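Local coordinates for guanylate kinase (Stenotrophomonas maltophilia, PDB 6WCT), which catalyses the ATP-dependent phosphorylation of GMP to GDP and so probably takes part in the recycling of GMP and, indirectly, cGMP, at residues 31-36 and 139-144; 86-91 and 128-133. All coordinates share one frame; numbering follows the deposited sequence.

Contact 1. Residues 31-36 and 139-144; sequences SGAGKS and ILPPSK. With 5GP (guanosine-5'-monophosphate), chain E; PO4 (phosphate ion), chain F.
Segment 31-36, a loop running into helix 35-45, comes closest to 139-144 at Ala33 and Pro141, whose CA atoms lie 4.9 Å apart, and the CA atoms of Lys35 and Ile139 are 6.6 Å apart. The contact is apolar and buried. Ala33 turns its methyl toward the end of strand 135-140, where Ala33 CB meets Pro141 CD of the ring at 4.1 Å. Beside this pair, the end of the Ile139 chain, CD1, touches the root of the Lys35 chain at CB (4.2 Å). CG1 of Ile139 stands beside its backbone N (chi1 -61°) and chi2 is extended, which carries CD1 to Lys35. A bend at chi3 leads the end of the lysine away, and Lys35 NZ bonds O2' of GMP at 3.0 Å and also the carbonyl of Ala29. The loop's other face binds anions. A phosphate ion, probably from the crystallisation liquor, takes the N-H groups of Gly32 and Gly34 on the same oxygen, and Ser36 N gives a straighter bond to PO4 O1 (2.9 Å, 161°). Ser31 OG holds O2P of GMP. Gly34 is the N-cap of helix 35-45, and the bond from Ser36 N shows that the helix start faces the ion. Arg150 and Arg154 also bind it. This is the Walker A P-loop, backed by the neighbouring parallel strand of a P-loop NTPase sheet.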
ATOM      1  N   SER A  31     -22.395   1.972  -6.590  1.00 52.67           N
ATOM      2  CA  SER A  31     -23.272   2.327  -5.482  1.00 51.71           C
ATOM      3  C   SER A  31     -23.889   1.065  -4.894  1.00 51.16           C
ATOM      4  O   SER A  31     -24.172   0.099  -5.609  1.00 45.38           O
ATOM      5  CB  SER A  31     -24.356   3.296  -5.943  1.00 52.99           C
ATOM      6  OG  SER A  31     -23.804   4.582  -6.179  1.00 55.28           O
ATOM      7  N   GLY A  32     -24.065   1.067  -3.573  1.00 47.49           N
ATOM      8  CA  GLY A  32     -24.590  -0.087  -2.880  1.00 52.06           C
ATOM      9  C   GLY A  32     -23.557  -1.126  -2.493  1.00 55.40           C
ATOM     10  O   GLY A  32     -23.931  -2.167  -1.937  1.00 56.45           O
ATOM     11  N   ALA A  33     -22.270  -0.877  -2.758  1.00 47.58           N
ATOM     12  CA  ALA A  33     -21.196  -1.737  -2.275  1.00 47.79           C
ATOM     13  C   ALA A  33     -20.715  -1.326  -0.889  1.00 48.12           C
ATOM     14  O   ALA A  33     -19.939  -2.065  -0.271  1.00 47.04           O
ATOM     15  CB  ALA A  33     -20.010  -1.730  -3.255  1.00 43.51           C
ATOM     16  N   GLY A  34     -21.168  -0.174  -0.397  1.00 43.97           N
ATOM     17  CA  GLY A  34     -20.809   0.323   0.913  1.00 42.35           C
ATOM     18  C   GLY A  34     -19.593   1.218   0.992  1.00 43.03           C
ATOM     19  O   GLY A  34     -19.083   1.427   2.093  1.00 37.76           O
ATOM     20  N   LYS A  35     -19.110   1.760  -0.131  1.00 39.84           N
ATOM     21  CA  LYS A  35     -17.889   2.559  -0.084  1.00 37.45           C
ATOM     22  C   LYS A  35     -18.048   3.806   0.785  1.00 33.09           C
ATOM     23  O   LYS A  35     -17.126   4.165   1.529  1.00 39.37           O
ATOM     24  CB  LYS A  35     -17.412   2.897  -1.508  1.00 40.87           C
ATOM     25  CG  LYS A  35     -17.006   4.355  -1.808  1.00 44.99           C
ATOM     26  CD  LYS A  35     -17.073   4.682  -3.341  1.00 32.69           C
ATOM     27  CE  LYS A  35     -18.350   5.427  -3.727  1.00 43.28           C
ATOM     28  NZ  LYS A  35     -18.764   5.173  -5.146  1.00 40.10           N
ATOM     29  N   SER A  36     -19.190   4.501   0.700  1.00 33.60           N
ATOM     30  CA  SER A  36     -19.286   5.761   1.432  1.00 37.76           C
ATOM     31  C   SER A  36     -19.174   5.507   2.932  1.00 27.84           C
ATOM     32  O   SER A  36     -18.523   6.274   3.654  1.00 40.62           O
ATOM     33  CB  SER A  36     -20.578   6.511   1.092  1.00 41.23           C
ATOM     34  OG  SER A  36     -21.714   5.810   1.558  1.00 54.13           O
ATOM     35  N   ILE A 139     -13.501  -0.854  -4.551  1.00 26.61           N
ATOM     36  CA  ILE A 139     -14.173  -1.652  -3.525  1.00 32.63           C
ATOM     37  C   ILE A 139     -15.240  -2.478  -4.217  1.00 33.85           C
ATOM     38  O   ILE A 139     -16.096  -1.937  -4.931  1.00 32.20           O
ATOM     39  CB  ILE A 139     -14.741  -0.780  -2.394  1.00 30.45           C
ATOM     40  CG1 ILE A 139     -13.582  -0.026  -1.714  1.00 32.89           C
ATOM     41  CG2 ILE A 139     -15.512  -1.627  -1.397  1.00 33.03           C
ATOM     42  CD1 ILE A 139     -13.957   0.789  -0.494  1.00 33.56           C
ATOM     43  N   LEU A 140     -15.157  -3.790  -4.038  1.00 31.59           N
ATOM     44  CA  LEU A 140     -16.070  -4.748  -4.615  1.00 32.13           C
ATOM     45  C   LEU A 140     -17.029  -5.245  -3.549  1.00 42.51           C
ATOM     46  O   LEU A 140     -16.642  -5.377  -2.382  1.00 35.89           O
ATOM     47  CB  LEU A 140     -15.328  -5.952  -5.212  1.00 31.46           C
ATOM     48  CG  LEU A 140     -14.442  -5.717  -6.449  1.00 35.15           C
ATOM     49  CD1 LEU A 140     -13.797  -7.030  -6.900  1.00 30.31           C
ATOM     50  CD2 LEU A 140     -15.248  -5.094  -7.578  1.00 28.78           C
ATOM     51  N   PRO A 141     -18.279  -5.473  -3.942  1.00 39.24           N
ATOM     52  CA  PRO A 141     -19.230  -6.124  -3.054  1.00 42.72           C
ATOM     53  C   PRO A 141     -18.901  -7.600  -2.920  1.00 39.37           C
ATOM     54  O   PRO A 141     -18.255  -8.183  -3.801  1.00 45.17           O
ATOM     55  CB  PRO A 141     -20.579  -5.910  -3.767  1.00 38.78           C
ATOM     56  CG  PRO A 141     -20.212  -5.832  -5.204  1.00 42.00           C
ATOM     57  CD  PRO A 141     -18.891  -5.096  -5.228  1.00 37.02           C
ATOM     58  N   PRO A 142     -19.311  -8.239  -1.824  1.00 47.13           N
ATOM     59  CA  PRO A 142     -19.022  -9.673  -1.655  1.00 48.00           C
ATOM     60  C   PRO A 142     -19.877 -10.582  -2.541  1.00 47.99           C
ATOM     61  O   PRO A 142     -19.642 -11.795  -2.546  1.00 53.41           O
ATOM     62  CB  PRO A 142     -19.298  -9.913  -0.168  1.00 44.54           C
ATOM     63  CG  PRO A 142     -20.342  -8.884   0.169  1.00 43.71           C
ATOM     64  CD  PRO A 142     -20.021  -7.672  -0.665  1.00 43.88           C
ATOM     65  N   SER A 143     -20.876 -10.054  -3.244  1.00 49.29           N
ATOM     66  CA  SER A 143     -21.690 -10.844  -4.164  1.00 54.62           C
ATOM     67  C   SER A 143     -22.624  -9.900  -4.909  1.00 56.91           C
ATOM     68  O   SER A 143     -22.795  -8.737  -4.526  1.00 54.12           O
ATOM     69  CB  SER A 143     -22.500 -11.906  -3.434  1.00 63.72           C
ATOM     70  OG  SER A 143     -23.508 -11.275  -2.669  1.00 67.10           O
ATOM     71  N   LYS A 144     -23.217 -10.409  -5.996  1.00 73.11           N
ATOM     72  CA  LYS A 144     -24.244  -9.641  -6.700  1.00 77.00           C
ATOM     73  C   LYS A 144     -25.454  -9.436  -5.800  1.00 74.99           C
ATOM     74  O   LYS A 144     -26.099  -8.378  -5.828  1.00 72.92           O
ATOM     75  CB  LYS A 144     -24.664 -10.349  -7.993  1.00 82.07           C
ATOM     76  CG  LYS A 144     -23.597 -10.420  -9.090  1.00 87.10           C
ATOM     77  CD  LYS A 144     -23.952 -11.457 -10.172  1.00 89.04           C
ATOM     78  CE  LYS A 144     -24.975 -10.935 -11.177  1.00 85.06           C
ATOM     79  NZ  LYS A 144     -24.391  -9.914 -12.091  1.00 83.32           N
TER
HETATM   80  P   5GP E 301     -24.674   7.402  -7.691  1.00 45.26           P
HETATM   81  O1P 5GP E 301     -24.579   8.272  -6.463  1.00 47.58           O
HETATM   82  O2P 5GP E 301     -25.388   6.066  -7.487  1.00 42.03           O
HETATM   83  O3P 5GP E 301     -25.251   8.089  -8.905  1.00 37.46           O
HETATM   84  O5' 5GP E 301     -23.203   7.075  -8.147  1.00 45.44           O
HETATM   85  C5' 5GP E 301     -22.941   6.622  -9.460  1.00 35.42           C
HETATM   86  C4' 5GP E 301     -21.464   6.612  -9.715  1.00 37.04           C
HETATM   87  O4' 5GP E 301     -21.017   7.972  -9.952  1.00 34.54           O
HETATM   88  C3' 5GP E 301     -20.621   6.088  -8.536  1.00 39.14           C
HETATM   89  O3' 5GP E 301     -19.589   5.236  -9.015  1.00 41.08           O
HETATM   90  C2' 5GP E 301     -19.969   7.350  -7.991  1.00 34.27           C
HETATM   91  O2' 5GP E 301     -18.731   7.147  -7.346  1.00 35.85           O
HETATM   92  C1' 5GP E 301     -19.815   8.165  -9.261  1.00 33.24           C
HETATM   93  N9  5GP E 301     -19.606   9.584  -9.025  1.00 40.19           N
HETATM   94  C8  5GP E 301     -19.970  10.284  -7.905  1.00 42.51           C
HETATM   95  N7  5GP E 301     -19.480  11.495  -7.873  1.00 41.96           N
HETATM   96  C5  5GP E 301     -18.762  11.603  -9.053  1.00 40.98           C
HETATM   97  C6  5GP E 301     -17.971  12.654  -9.552  1.00 41.09           C
HETATM   98  O6  5GP E 301     -17.762  13.734  -9.004  1.00 42.84           O
HETATM   99  N1  5GP E 301     -17.374  12.335 -10.759  1.00 43.21           N
HETATM  100  C2  5GP E 301     -17.516  11.137 -11.415  1.00 48.14           C
HETATM  101  N2  5GP E 301     -16.845  10.983 -12.563  1.00 42.17           N
HETATM  102  N3  5GP E 301     -18.263  10.139 -10.952  1.00 40.25           N
HETATM  103  C4  5GP E 301     -18.845  10.434  -9.777  1.00 38.75           C
HETATM  104  P   PO4 F 302     -22.672   3.591  -0.989  1.00 60.40           P
HETATM  105  O1  PO4 F 302     -21.240   3.985  -1.268  1.00 60.27           O
HETATM  106  O2  PO4 F 302     -23.003   4.026   0.412  1.00 65.99           O
HETATM  107  O3  PO4 F 302     -22.872   2.090  -1.059  1.00 54.93           O
HETATM  108  O4  PO4 F 302     -23.560   4.282  -2.001  1.00 61.35           O

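Contact 2. Residues 86-91 and 128-133; sequences DFFEHA and RQLVPG. With 5GP (guanosine-5'-monophosphate), chain E.
The chain at 86-91 turns a corner at Phe88 and Glu89 beside the C-terminal end of helix 121-130, and the closest CA atoms, those of Phe88 and Leu130, are still 8.8 Å apart. Side chains therefore span most of the gap. The Phe88 ring meets aliphatic groups of segment 128-133 over one face and at an edge. Leu130 CD1 sits over the face, 4.0 Å from the centroid of the Phe88 ring and 18° off its normal, a CH-pi contact. The methyl is displaced toward the rim, and its nearest ring atom is CE1. The same Leu130 CD1 also touches the backbone carbonyl, 3.3 Å from Phe88 O. Val131 takes the edge instead, with its CG2 near the ring plane and 4.0 Å from Phe88 CZ. CG of Phe88 is anti to the backbone N (chi1 179°), which extends the ring out to these two residues. Leu24 of strand 24-28 touches both Phe88 and Val131, and Val127 packs on Phe88 from one turn earlier in the helix. The contact thus joins the edge strand 87-93 of the mixed GMP-binding sheet to the helix that precedes strand 135-140 of the parallel sheet, within the guanylate kinase fold. The next residue, Glu89, reads the guanine base. Its carboxylate takes two hydrogen bonds from GMP, N1 to Glu89 OE1 at 2.8 Å and N2 to Glu89 OE2 at 3.0 Å. The second is the straighter, at 159°. Thr100 OG1, on the adjacent strand 96-101, is a second partner of OE1 and probably steadies the carboxylate. The Glu89 chain, in touch with Gln126 and Val127, bends at chi2, and its end leads away from segment 128-133 toward the base. Ala91 CB lies 3.8 Å from GMP N2.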
ATOM      1  N   ASP A  86     -15.360  24.838 -14.785  1.00 70.90           N
ATOM      2  CA  ASP A  86     -15.401  24.701 -13.333  1.00 69.61           C
ATOM      3  C   ASP A  86     -14.980  23.318 -12.828  1.00 61.04           C
ATOM      4  O   ASP A  86     -14.657  23.181 -11.645  1.00 59.58           O
ATOM      5  CB  ASP A  86     -16.819  24.995 -12.824  1.00 70.43           C
ATOM      6  CG  ASP A  86     -17.275  26.424 -13.128  1.00 79.87           C
ATOM      7  OD1 ASP A  86     -16.419  27.330 -13.213  1.00 78.40           O
ATOM      8  OD2 ASP A  86     -18.494  26.637 -13.300  1.00 78.20           O
ATOM      9  N   PHE A  87     -14.953  22.293 -13.676  1.00 60.36           N
ATOM     10  CA  PHE A  87     -14.753  20.929 -13.191  1.00 64.87           C
ATOM     11  C   PHE A  87     -13.315  20.446 -13.367  1.00 62.77           C
ATOM     12  O   PHE A  87     -12.759  20.505 -14.470  1.00 55.63           O
ATOM     13  CB  PHE A  87     -15.721  19.974 -13.882  1.00 63.43           C
ATOM     14  CG  PHE A  87     -17.134  20.167 -13.445  1.00 61.78           C
ATOM     15  CD1 PHE A  87     -17.498  19.964 -12.127  1.00 54.46           C
ATOM     16  CD2 PHE A  87     -18.096  20.580 -14.355  1.00 66.17           C
ATOM     17  CE1 PHE A  87     -18.799  20.155 -11.724  1.00 56.02           C
ATOM     18  CE2 PHE A  87     -19.394  20.774 -13.960  1.00 64.01           C
ATOM     19  CZ  PHE A  87     -19.751  20.569 -12.638  1.00 55.86           C
ATOM     20  N   PHE A  88     -12.738  19.946 -12.273  1.00 55.87           N
ATOM     21  CA  PHE A  88     -11.460  19.240 -12.324  1.00 58.45           C
ATOM     22  C   PHE A  88     -11.554  18.002 -13.213  1.00 62.09           C
ATOM     23  O   PHE A  88     -10.691  17.756 -14.065  1.00 68.61           O
ATOM     24  CB  PHE A  88     -11.057  18.882 -10.888  1.00 52.86           C
ATOM     25  CG  PHE A  88      -9.768  18.126 -10.762  1.00 65.61           C
ATOM     26  CD1 PHE A  88      -8.555  18.733 -11.029  1.00 76.11           C
ATOM     27  CD2 PHE A  88      -9.772  16.814 -10.302  1.00 66.50           C
ATOM     28  CE1 PHE A  88      -7.368  18.028 -10.889  1.00 77.72           C
ATOM     29  CE2 PHE A  88      -8.592  16.106 -10.151  1.00 68.70           C
ATOM     30  CZ  PHE A  88      -7.387  16.711 -10.446  1.00 68.65           C
ATOM     31  N   GLU A  89     -12.601  17.212 -13.018  1.00 54.16           N
ATOM     32  CA  GLU A  89     -12.993  16.129 -13.898  1.00 50.08           C
ATOM     33  C   GLU A  89     -14.509  16.090 -13.895  1.00 50.12           C
ATOM     34  O   GLU A  89     -15.156  16.515 -12.932  1.00 44.43           O
ATOM     35  CB  GLU A  89     -12.428  14.760 -13.461  1.00 51.75           C
ATOM     36  CG  GLU A  89     -12.887  14.255 -12.067  1.00 45.65           C
ATOM     37  CD  GLU A  89     -14.326  13.714 -12.013  1.00 46.71           C
ATOM     38  OE1 GLU A  89     -15.003  13.881 -10.966  1.00 45.15           O
ATOM     39  OE2 GLU A  89     -14.792  13.128 -13.003  1.00 47.24           O
ATOM     40  N   HIS A  90     -15.075  15.577 -14.973  1.00 55.75           N
ATOM     41  CA  HIS A  90     -16.513  15.398 -15.010  1.00 43.75           C
ATOM     42  C   HIS A  90     -16.798  14.316 -16.024  1.00 51.00           C
ATOM     43  O   HIS A  90     -15.985  14.041 -16.906  1.00 54.55           O
ATOM     44  CB  HIS A  90     -17.243  16.700 -15.348  1.00 45.82           C
ATOM     45  CG  HIS A  90     -17.080  17.123 -16.773  1.00 49.80           C
ATOM     46  ND1 HIS A  90     -16.009  17.872 -17.202  1.00 58.94           N
ATOM     47  CD2 HIS A  90     -17.848  16.896 -17.865  1.00 51.84           C
ATOM     48  CE1 HIS A  90     -16.128  18.099 -18.500  1.00 62.86           C
ATOM     49  NE2 HIS A  90     -17.235  17.519 -18.926  1.00 61.75           N
ATOM     50  N   ALA A  91     -17.947  13.679 -15.865  1.00 47.85           N
ATOM     51  CA  ALA A  91     -18.254  12.570 -16.742  1.00 43.94           C
ATOM     52  C   ALA A  91     -19.755  12.355 -16.779  1.00 48.37           C
ATOM     53  O   ALA A  91     -20.483  12.694 -15.843  1.00 54.64           O
ATOM     54  CB  ALA A  91     -17.530  11.299 -16.296  1.00 45.01           C
ATOM     55  N   ARG A 128      -6.155  10.485 -13.345  1.00 47.09           N
ATOM     56  CA  ARG A 128      -4.837   9.864 -13.478  1.00 50.63           C
ATOM     57  C   ARG A 128      -3.959  10.629 -14.460  1.00 52.71           C
ATOM     58  O   ARG A 128      -2.748  10.755 -14.246  1.00 52.33           O
ATOM     59  CB  ARG A 128      -4.969   8.401 -13.916  1.00 52.20           C
ATOM     60  CG  ARG A 128      -5.161   7.412 -12.762  1.00 43.68           C
ATOM     61  CD  ARG A 128      -5.255   5.941 -13.212  1.00 40.09           C
ATOM     62  NE  ARG A 128      -6.053   5.161 -12.247  1.00 47.68           N
ATOM     63  CZ  ARG A 128      -7.321   4.805 -12.432  1.00 35.44           C
ATOM     64  NH1 ARG A 128      -7.983   4.124 -11.490  1.00 50.38           N
ATOM     65  NH2 ARG A 128      -7.945   5.144 -13.551  1.00 44.82           N
ATOM     66  N   GLN A 129      -4.548  11.142 -15.546  1.00 55.02           N
ATOM     67  CA  GLN A 129      -3.769  11.903 -16.524  1.00 57.20           C
ATOM     68  C   GLN A 129      -3.430  13.293 -16.011  1.00 71.02           C
ATOM     69  O   GLN A 129      -2.456  13.892 -16.478  1.00 68.61           O
ATOM     70  CB  GLN A 129      -4.521  12.000 -17.854  1.00 61.59           C
ATOM     71  N   LEU A 130      -4.225  13.817 -15.071  1.00 64.69           N
ATOM     72  CA  LEU A 130      -3.978  15.140 -14.514  1.00 70.59           C
ATOM     73  C   LEU A 130      -2.961  15.042 -13.377  1.00 70.27           C
ATOM     74  O   LEU A 130      -2.029  15.847 -13.297  1.00 63.32           O
ATOM     75  CB  LEU A 130      -5.298  15.750 -14.023  1.00 68.13           C
ATOM     76  CG  LEU A 130      -6.332  16.203 -15.062  1.00 67.38           C
ATOM     77  CD1 LEU A 130      -7.646  16.544 -14.381  1.00 61.41           C
ATOM     78  CD2 LEU A 130      -5.854  17.382 -15.890  1.00 62.28           C
ATOM     79  N   VAL A 131      -3.143  14.089 -12.463  1.00 54.19           N
ATOM     80  CA  VAL A 131      -2.231  13.946 -11.329  1.00 54.02           C
ATOM     81  C   VAL A 131      -1.621  12.548 -11.369  1.00 68.39           C
ATOM     82  O   VAL A 131      -2.308  11.558 -11.064  1.00 62.60           O
ATOM     83  CB  VAL A 131      -2.948  14.207  -9.995  1.00 62.47           C
ATOM     84  CG1 VAL A 131      -1.979  14.029  -8.837  1.00 59.58           C
ATOM     85  CG2 VAL A 131      -3.584  15.607  -9.989  1.00 52.50           C
ATOM     86  N   PRO A 132      -0.325  12.433 -11.658  1.00 68.50           N
ATOM     87  CA  PRO A 132       0.261  11.095 -11.866  1.00 62.94           C
ATOM     88  C   PRO A 132       0.161  10.182 -10.656  1.00 71.74           C
ATOM     89  O   PRO A 132      -0.284   9.030 -10.782  1.00 65.17           O
ATOM     90  CB  PRO A 132       1.720  11.406 -12.236  1.00 69.61           C
ATOM     91  CG  PRO A 132       1.712  12.800 -12.753  1.00 65.33           C
ATOM     92  CD  PRO A 132       0.607  13.518 -12.004  1.00 66.84           C
ATOM     93  N   GLY A 133       0.594  10.652  -9.488  1.00 66.43           N
ATOM     94  CA  GLY A 133       0.770   9.761  -8.358  1.00 57.74           C
ATOM     95  C   GLY A 133      -0.474   9.506  -7.534  1.00 55.83           C
ATOM     96  O   GLY A 133      -0.372   9.183  -6.348  1.00 63.74           O
TER
HETATM   97  P   5GP E 301     -24.674   7.402  -7.691  1.00 45.26           P
HETATM   98  O1P 5GP E 301     -24.579   8.272  -6.463  1.00 47.58           O
HETATM   99  O2P 5GP E 301     -25.388   6.066  -7.487  1.00 42.03           O
HETATM  100  O3P 5GP E 301     -25.251   8.089  -8.905  1.00 37.46           O
HETATM  101  O5' 5GP E 301     -23.203   7.075  -8.147  1.00 45.44           O
HETATM  102  C5' 5GP E 301     -22.941   6.622  -9.460  1.00 35.42           C
HETATM  103  C4' 5GP E 301     -21.464   6.612  -9.715  1.00 37.04           C
HETATM  104  O4' 5GP E 301     -21.017   7.972  -9.952  1.00 34.54           O
HETATM  105  C3' 5GP E 301     -20.621   6.088  -8.536  1.00 39.14           C
HETATM  106  O3' 5GP E 301     -19.589   5.236  -9.015  1.00 41.08           O
HETATM  107  C2' 5GP E 301     -19.969   7.350  -7.991  1.00 34.27           C
HETATM  108  O2' 5GP E 301     -18.731   7.147  -7.346  1.00 35.85           O
HETATM  109  C1' 5GP E 301     -19.815   8.165  -9.261  1.00 33.24           C
HETATM  110  N9  5GP E 301     -19.606   9.584  -9.025  1.00 40.19           N
HETATM  111  C8  5GP E 301     -19.970  10.284  -7.905  1.00 42.51           C
HETATM  112  N7  5GP E 301     -19.480  11.495  -7.873  1.00 41.96           N
HETATM  113  C5  5GP E 301     -18.762  11.603  -9.053  1.00 40.98           C
HETATM  114  C6  5GP E 301     -17.971  12.654  -9.552  1.00 41.09           C
HETATM  115  O6  5GP E 301     -17.762  13.734  -9.004  1.00 42.84           O
HETATM  116  N1  5GP E 301     -17.374  12.335 -10.759  1.00 43.21           N
HETATM  117  C2  5GP E 301     -17.516  11.137 -11.415  1.00 48.14           C
HETATM  118  N2  5GP E 301     -16.845  10.983 -12.563  1.00 42.17           N
HETATM  119  N3  5GP E 301     -18.263  10.139 -10.952  1.00 40.25           N
HETATM  120  C4  5GP E 301     -18.845  10.434  -9.777  1.00 38.75           C

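Overall arrangement
Contacts 1 and 2 lie on opposite sides of the chain's centre, with their own centres 24 Å apart, and both touch GMP. They do not touch each other; their nearest atoms are about 10 Å apart. Contact 1 is buried at the end of strand 135-140 of the parallel sheet, whereas contact 2 is partly buried, with Leu130 exposed. Helix 121-130 of contact 2 runs on in the chain to strand 135-140 of contact 1. Packing across both is apolar, but an aromatic ring takes part only in contact 2. Their polar chemistry differs by place: contact 1 offers amides, hydroxyls and a lysine to phosphate and ribose, while contact 2 offers a carboxylate to the base.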